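Local structure of membrane lipoprotein TpN32 (Treponema pallidum, 1XS5) at residues L134-T137 with V138-Q142; E190-A193 with S194-A197; V224-Y227 with L228-Y232. The protein binds L-methionine as a periplasmic-type binding lipoprotein, and probably passes it on to a membrane transporter. All coordinates share one frame; numbering follows the deposited sequence.

Overall arrangement
The three contacts are local and follow one another along the chain without nesting or crossing. Contact 1 (134-142) closes the end of the loop between strands 127-128 and 141-143, beside helix 110-122. Contact 2 (190-197) is a turn in the connection from strand 188-189, in the five-stranded sheet, to strand 198-203, in the six-stranded sheet. It passes close to the bound methionine. Contact 3 (224-232) covers most of helix 222-231, which packs against helix 14-26, and the residue after it. Contacts 1 and 2 touch where Leu134 CD1 lies 3.9 Å from Tyr196 OH. Contact 3 touches neither; its centre is about 35 Å from that of contact 1.

Contact 1: residues L134-T137 with V138-Q142; sequences LFAT and VEDVQ
Thr137 and Asp140 are joined through the backbone by Asp140 N, which donates to Thr137 O at 2.8 Å and so closes a turn over the 3-10 segment 138-140. The return bond uses a side chain. Asp140 OD2 accepts from Thr137 N at 2.9 Å, with an N-H...O angle of 158°. This N-H meets the anti side of the carboxylate, 19° out of its plane. Asp140 CG stands beside its own backbone N (chi1 -66°), and this turns the carboxylate back over the start of the turn. The same OD2 also lies against Ala136. It is 3.2 Å from Ala136 CA and 3.5 Å from Ala136 CB.

Thr137 and Glu139 meet on a more exposed side. The Glu139 chain runs extended beyond CG and crosses the Thr137 side chain at an oblique angle. Its CG lies 3.4 Å from Thr137 OG1, and its OE2 is 2.9 Å from the same hydroxyl oxygen. Thr137 OG1 sits between its own N and carbonyl carbon, which turns it toward the glutamate.

Outside the segments, Asp140 OD1 forms a salt bridge with Arg129. Val138 N donates to Glu113 of helix 110-122. Asp140 and Gln142 also make backbone hydrogen bonds to Arg129 and Arg127, which pair this piece with strand 127-128 and the residue after it.

Between Thr137 and Asp140, a backbone bond and a side-chain-to-backbone bond thus run in opposite directions at the start of the 3-10 segment. Each oxygen of the buried carboxylate has a donor, the Thr137 N-H for OD2 and the Arg129 guanidinium for OD1. Both would favour the charged form of Asp140 and restrict rotation of its carboxylate.

Contact 2: residues E190-A193 with S194-A197; sequences EPDA and SAYA
Asp192 and Ser194 meet through their side chains at the start of a short 3-10 turn. Ser194 OG donates to Asp192 OD1 at 3.1 Å, on the syn side of the carboxylate. A water gives the same OD1 a second donor at 2.9 Å, and accepts from Ser194 N at 3.1 Å. The aspartate thus reaches the Ser194 N-H through water. Its CG lies beside its own carbonyl carbon (chi1 -166°), which carries the carboxylate forward along the turn, and OD2 rests 3.5 Å from Ala195 CB.

The next two N-H groups are satisfied by backbone. Ala195 N donates to Asp192 O at 3.2 Å, and Tyr196 N to Ala193 O at 2.9 Å. Asp192 O also lies at the edge of the Tyr196 ring, near its plane. Glu190 OE1 comes 3.6 Å from Tyr196 CD2, with carboxylate and ring planes 30° apart. Glu190 OE2 is held by Leu85 N and by a salt bridge to Arg115, a residue of the methionine pocket.

Tyr196 makes an edge-to-face contact with pocket residue His59. Successive i to i+3 bonds mark a 3-10 turn, here in a connection between the two sheets beside the ligand cleft of a periplasmic binding protein.

Contact 3: residues V224-Y227 with L228-Y232; sequences VRTY and LKERY
Tyr227 takes Arg231 CB on one face of its ring, 4.2 Å above the plane and offset toward the rim. The ring and guanidinium planes are 49° apart. One face of the Tyr232 ring holds Arg231 CG, 4.1 Å above its centre. Lys229 NZ approaches the Arg225 guanidinium at its edge, 4.1 Å from Arg225 NE.

Tyr227 and Arg231 are one helical turn apart and run side by side, since CG is anti to the backbone N in both. At their ends Arg231 NH1 donates to Tyr227 OH at 2.7 Å, but the bond is weak, with an angle of 127°. Arg231 CD also packs 3.5 Å from Tyr227 CZ. Val224 CG1 lies 4.1 Å from Leu228 CD1. Leu228 and Tyr227 both pack on Leu17 of helix 14-26.

Regular i to i+4 bonds run beneath, such as Leu228 N to Val224 O at 2.9 Å. Thr226 OG1 bonds back to Gly222 O. Val224 and Leu228 are buried, while Thr226, Lys229 and Glu230 are exposed, so the helix is amphipathic. The like charges of Arg225 and Lys229 lie close and would probably repel. The arginine-tyrosine contact combines a weak, bent N-H...O bond with aliphatic packing at the phenol end.

Contact 1: residues L134-T137 with V138-Q142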
# COMPACT_ATOMS: atom_id res chain seq x y z
N LEU A 134 5.34 2.11 15.20
CA LEU A 134 4.78 1.97 13.87
C LEU A 134 5.55 2.71 12.76
O LEU A 134 5.43 2.36 11.59
CB LEU A 134 3.30 2.43 13.95
CG LEU A 134 2.26 1.98 12.93
CD1 LEU A 134 2.14 0.46 12.93
CD2 LEU A 134 0.91 2.62 13.28
N PHE A 135 6.32 3.74 13.12
CA PHE A 135 7.07 4.53 12.13
C PHE A 135 8.60 4.37 12.19
O PHE A 135 9.36 5.27 11.79
CB PHE A 135 6.68 6.01 12.22
CG PHE A 135 5.20 6.23 12.21
CD1 PHE A 135 4.39 5.53 11.31
CD2 PHE A 135 4.60 7.03 13.17
CE1 PHE A 135 3.02 5.62 11.37
CE2 PHE A 135 3.19 7.13 13.23
CZ PHE A 135 2.41 6.41 12.32
N ALA A 136 9.03 3.20 12.66
CA ALA A 136 10.44 2.86 12.80
C ALA A 136 11.21 3.00 11.48
O ALA A 136 10.65 2.77 10.38
CB ALA A 136 10.55 1.41 13.31
N THR A 137 12.49 3.40 11.57
CA THR A 137 13.32 3.51 10.36
C THR A 137 14.62 2.75 10.52
O THR A 137 14.85 2.09 11.52
CB THR A 137 13.69 4.98 10.03
OG1 THR A 137 14.38 5.55 11.14
CG2 THR A 137 12.43 5.80 9.69
N VAL A 138 15.50 2.87 9.54
CA VAL A 138 16.76 2.16 9.60
C VAL A 138 17.57 2.51 10.85
O VAL A 138 18.38 1.69 11.28
CB VAL A 138 17.62 2.47 8.34
CG1 VAL A 138 16.93 1.91 7.10
CG2 VAL A 138 17.83 4.00 8.23
N GLU A 139 17.36 3.70 11.42
CA GLU A 139 18.09 4.14 12.63
C GLU A 139 17.70 3.28 13.84
O GLU A 139 18.41 3.23 14.86
CB GLU A 139 17.79 5.60 12.94
CG GLU A 139 16.54 5.79 13.78
CD GLU A 139 15.99 7.22 13.79
OE1 GLU A 139 16.70 8.15 14.27
OE2 GLU A 139 14.84 7.41 13.31
N ASP A 140 16.54 2.62 13.74
CA ASP A 140 16.04 1.76 14.81
C ASP A 140 16.54 0.31 14.71
O ASP A 140 16.13 -0.55 15.48
CB ASP A 140 14.50 1.76 14.80
CG ASP A 140 13.91 3.12 15.17
OD1 ASP A 140 14.33 3.65 16.21
OD2 ASP A 140 13.05 3.65 14.43
N VAL A 141 17.41 0.02 13.75
CA VAL A 141 17.90 -1.35 13.61
C VAL A 141 18.91 -1.63 14.70
O VAL A 141 19.95 -1.01 14.74
CB VAL A 141 18.59 -1.57 12.24
CG1 VAL A 141 19.24 -2.94 12.20
CG2 VAL A 141 17.56 -1.46 11.13
N GLN A 142 18.62 -2.58 15.59
CA GLN A 142 19.56 -2.86 16.67
C GLN A 142 20.67 -3.86 16.34
O GLN A 142 21.76 -3.83 16.93
CB GLN A 142 18.80 -3.31 17.90
CG GLN A 142 19.72 -3.73 19.02
CD GLN A 142 18.96 -4.33 20.17
OE1 GLN A 142 19.19 -5.48 20.55
NE2 GLN A 142 18.03 -3.56 20.72

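Contact 2: residues E190-A193 with S194-A197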
# COMPACT_ATOMS: atom_id res chain seq x y z
N GLU A 190 5.77 -10.23 4.43
CA GLU A 190 5.61 -9.55 5.70
C GLU A 190 4.81 -10.43 6.64
O GLU A 190 3.94 -11.21 6.20
CB GLU A 190 4.87 -8.24 5.51
CG GLU A 190 3.43 -8.44 5.04
CD GLU A 190 2.73 -7.12 4.86
OE1 GLU A 190 2.86 -6.27 5.79
OE2 GLU A 190 2.07 -6.92 3.81
N PRO A 191 5.07 -10.30 7.95
CA PRO A 191 4.35 -11.12 8.92
C PRO A 191 2.87 -10.79 9.16
O PRO A 191 2.11 -11.66 9.61
CB PRO A 191 5.19 -10.99 10.20
CG PRO A 191 5.85 -9.60 10.06
CD PRO A 191 6.19 -9.55 8.57
N ASP A 192 2.44 -9.56 8.88
CA ASP A 192 1.02 -9.25 9.15
C ASP A 192 0.38 -8.33 8.14
O ASP A 192 0.06 -7.18 8.45
CB ASP A 192 0.84 -8.63 10.54
CG ASP A 192 -0.65 -8.59 10.99
OD1 ASP A 192 -1.52 -9.15 10.27
OD2 ASP A 192 -0.94 -8.02 12.06
N ALA A 193 0.17 -8.85 6.94
CA ALA A 193 -0.44 -8.04 5.87
C ALA A 193 -1.84 -7.54 6.20
O ALA A 193 -2.24 -6.45 5.75
CB ALA A 193 -0.46 -8.84 4.57
N SER A 194 -2.61 -8.27 7.00
CA SER A 194 -3.95 -7.77 7.27
C SER A 194 -3.95 -6.43 8.03
O SER A 194 -4.89 -5.63 7.88
CB SER A 194 -4.79 -8.82 8.01
OG SER A 194 -4.47 -8.77 9.39
N ALA A 195 -2.93 -6.17 8.84
CA ALA A 195 -2.83 -4.89 9.57
C ALA A 195 -2.64 -3.69 8.58
O ALA A 195 -2.92 -2.53 8.89
CB ALA A 195 -1.67 -4.94 10.53
N TYR A 196 -2.14 -4.01 7.40
CA TYR A 196 -1.87 -2.99 6.40
C TYR A 196 -2.90 -2.98 5.29
O TYR A 196 -2.59 -2.61 4.15
CB TYR A 196 -0.44 -3.20 5.90
CG TYR A 196 0.58 -2.83 6.97
CD1 TYR A 196 0.94 -1.49 7.19
CD2 TYR A 196 1.15 -3.80 7.80
CE1 TYR A 196 1.84 -1.13 8.18
CE2 TYR A 196 2.05 -3.45 8.81
CZ TYR A 196 2.40 -2.11 8.99
OH TYR A 196 3.32 -1.75 9.95
N ALA A 197 -4.13 -3.38 5.62
CA ALA A 197 -5.25 -3.36 4.67
C ALA A 197 -5.40 -1.92 4.15
O ALA A 197 -5.28 -0.93 4.91
CB ALA A 197 -6.56 -3.81 5.37
O HOH W 1 -2.19 -11.11 8.26

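Contact 3: residues V224-Y227 with L228-Y232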
# COMPACT_ATOMS: atom_id res chain seq x y z
N VAL A 224 -16.54 -7.01 -6.56
CA VAL A 224 -15.12 -6.70 -6.43
C VAL A 224 -14.41 -7.91 -5.86
O VAL A 224 -13.37 -8.32 -6.37
CB VAL A 224 -14.92 -5.45 -5.54
CG1 VAL A 224 -13.54 -5.48 -4.84
CG2 VAL A 224 -15.03 -4.22 -6.42
N ARG A 225 -14.99 -8.51 -4.82
CA ARG A 225 -14.41 -9.71 -4.20
C ARG A 225 -14.21 -10.81 -5.24
O ARG A 225 -13.19 -11.53 -5.27
CB ARG A 225 -15.32 -10.23 -3.09
CG ARG A 225 -15.41 -9.33 -1.88
CD ARG A 225 -15.85 -10.14 -0.69
NE ARG A 225 -17.10 -10.83 -0.98
CZ ARG A 225 -18.31 -10.28 -0.84
NH1 ARG A 225 -18.42 -9.04 -0.39
NH2 ARG A 225 -19.39 -10.97 -1.17
N THR A 226 -15.18 -10.92 -6.13
CA THR A 226 -15.11 -11.92 -7.17
C THR A 226 -13.99 -11.59 -8.12
O THR A 226 -13.19 -12.46 -8.48
CB THR A 226 -16.47 -11.99 -7.88
OG1 THR A 226 -17.41 -12.55 -6.96
CG2 THR A 226 -16.39 -12.80 -9.17
N TYR A 227 -13.92 -10.33 -8.52
CA TYR A 227 -12.85 -9.88 -9.41
C TYR A 227 -11.43 -10.13 -8.84
O TYR A 227 -10.52 -10.56 -9.54
CB TYR A 227 -12.99 -8.36 -9.67
CG TYR A 227 -11.82 -7.76 -10.43
CD1 TYR A 227 -11.60 -8.03 -11.79
CD2 TYR A 227 -10.91 -6.91 -9.79
CE1 TYR A 227 -10.51 -7.47 -12.48
CE2 TYR A 227 -9.82 -6.36 -10.46
CZ TYR A 227 -9.63 -6.64 -11.79
OH TYR A 227 -8.53 -6.06 -12.41
N LEU A 228 -11.24 -9.81 -7.57
CA LEU A 228 -9.92 -9.97 -6.97
C LEU A 228 -9.49 -11.42 -6.93
O LEU A 228 -8.40 -11.76 -7.41
CB LEU A 228 -9.94 -9.37 -5.57
CG LEU A 228 -9.99 -7.84 -5.58
CD1 LEU A 228 -9.94 -7.36 -4.17
CD2 LEU A 228 -8.81 -7.26 -6.41
N LYS A 229 -10.34 -12.28 -6.36
CA LYS A 229 -10.04 -13.71 -6.26
C LYS A 229 -9.70 -14.31 -7.61
O LYS A 229 -8.83 -15.19 -7.71
CB LYS A 229 -11.22 -14.45 -5.63
CG LYS A 229 -11.45 -14.02 -4.19
CD LYS A 229 -12.78 -14.53 -3.65
CE LYS A 229 -13.17 -13.78 -2.38
NZ LYS A 229 -14.65 -13.89 -2.11
N GLU A 230 -10.34 -13.82 -8.66
CA GLU A 230 -10.08 -14.37 -9.99
C GLU A 230 -8.86 -13.82 -10.70
O GLU A 230 -8.20 -14.56 -11.44
CB GLU A 230 -11.30 -14.19 -10.91
CG GLU A 230 -12.43 -15.19 -10.64
CD GLU A 230 -13.54 -15.16 -11.69
OE1 GLU A 230 -13.27 -15.56 -12.87
OE2 GLU A 230 -14.67 -14.72 -11.36
N ARG A 231 -8.56 -12.53 -10.51
CA ARG A 231 -7.42 -11.93 -11.19
C ARG A 231 -6.08 -12.12 -10.47
O ARG A 231 -5.04 -12.11 -11.10
CB ARG A 231 -7.64 -10.43 -11.38
CG ARG A 231 -6.60 -9.86 -12.30
CD ARG A 231 -6.67 -8.36 -12.42
NE ARG A 231 -5.68 -7.88 -13.39
CZ ARG A 231 -5.34 -6.60 -13.57
NH1 ARG A 231 -5.90 -5.64 -12.84
NH2 ARG A 231 -4.43 -6.28 -14.48
N TYR A 232 -6.13 -12.28 -9.15
CA TYR A 232 -4.91 -12.44 -8.36
C TYR A 232 -5.02 -13.74 -7.59
O TYR A 232 -5.37 -13.78 -6.40
CB TYR A 232 -4.76 -11.24 -7.43
CG TYR A 232 -4.66 -9.91 -8.21
CD1 TYR A 232 -3.52 -9.58 -8.94
CD2 TYR A 232 -5.71 -8.99 -8.18
CE1 TYR A 232 -3.42 -8.35 -9.61
CE2 TYR A 232 -5.62 -7.75 -8.85
CZ TYR A 232 -4.48 -7.44 -9.55
OH TYR A 232 -4.35 -6.21 -10.15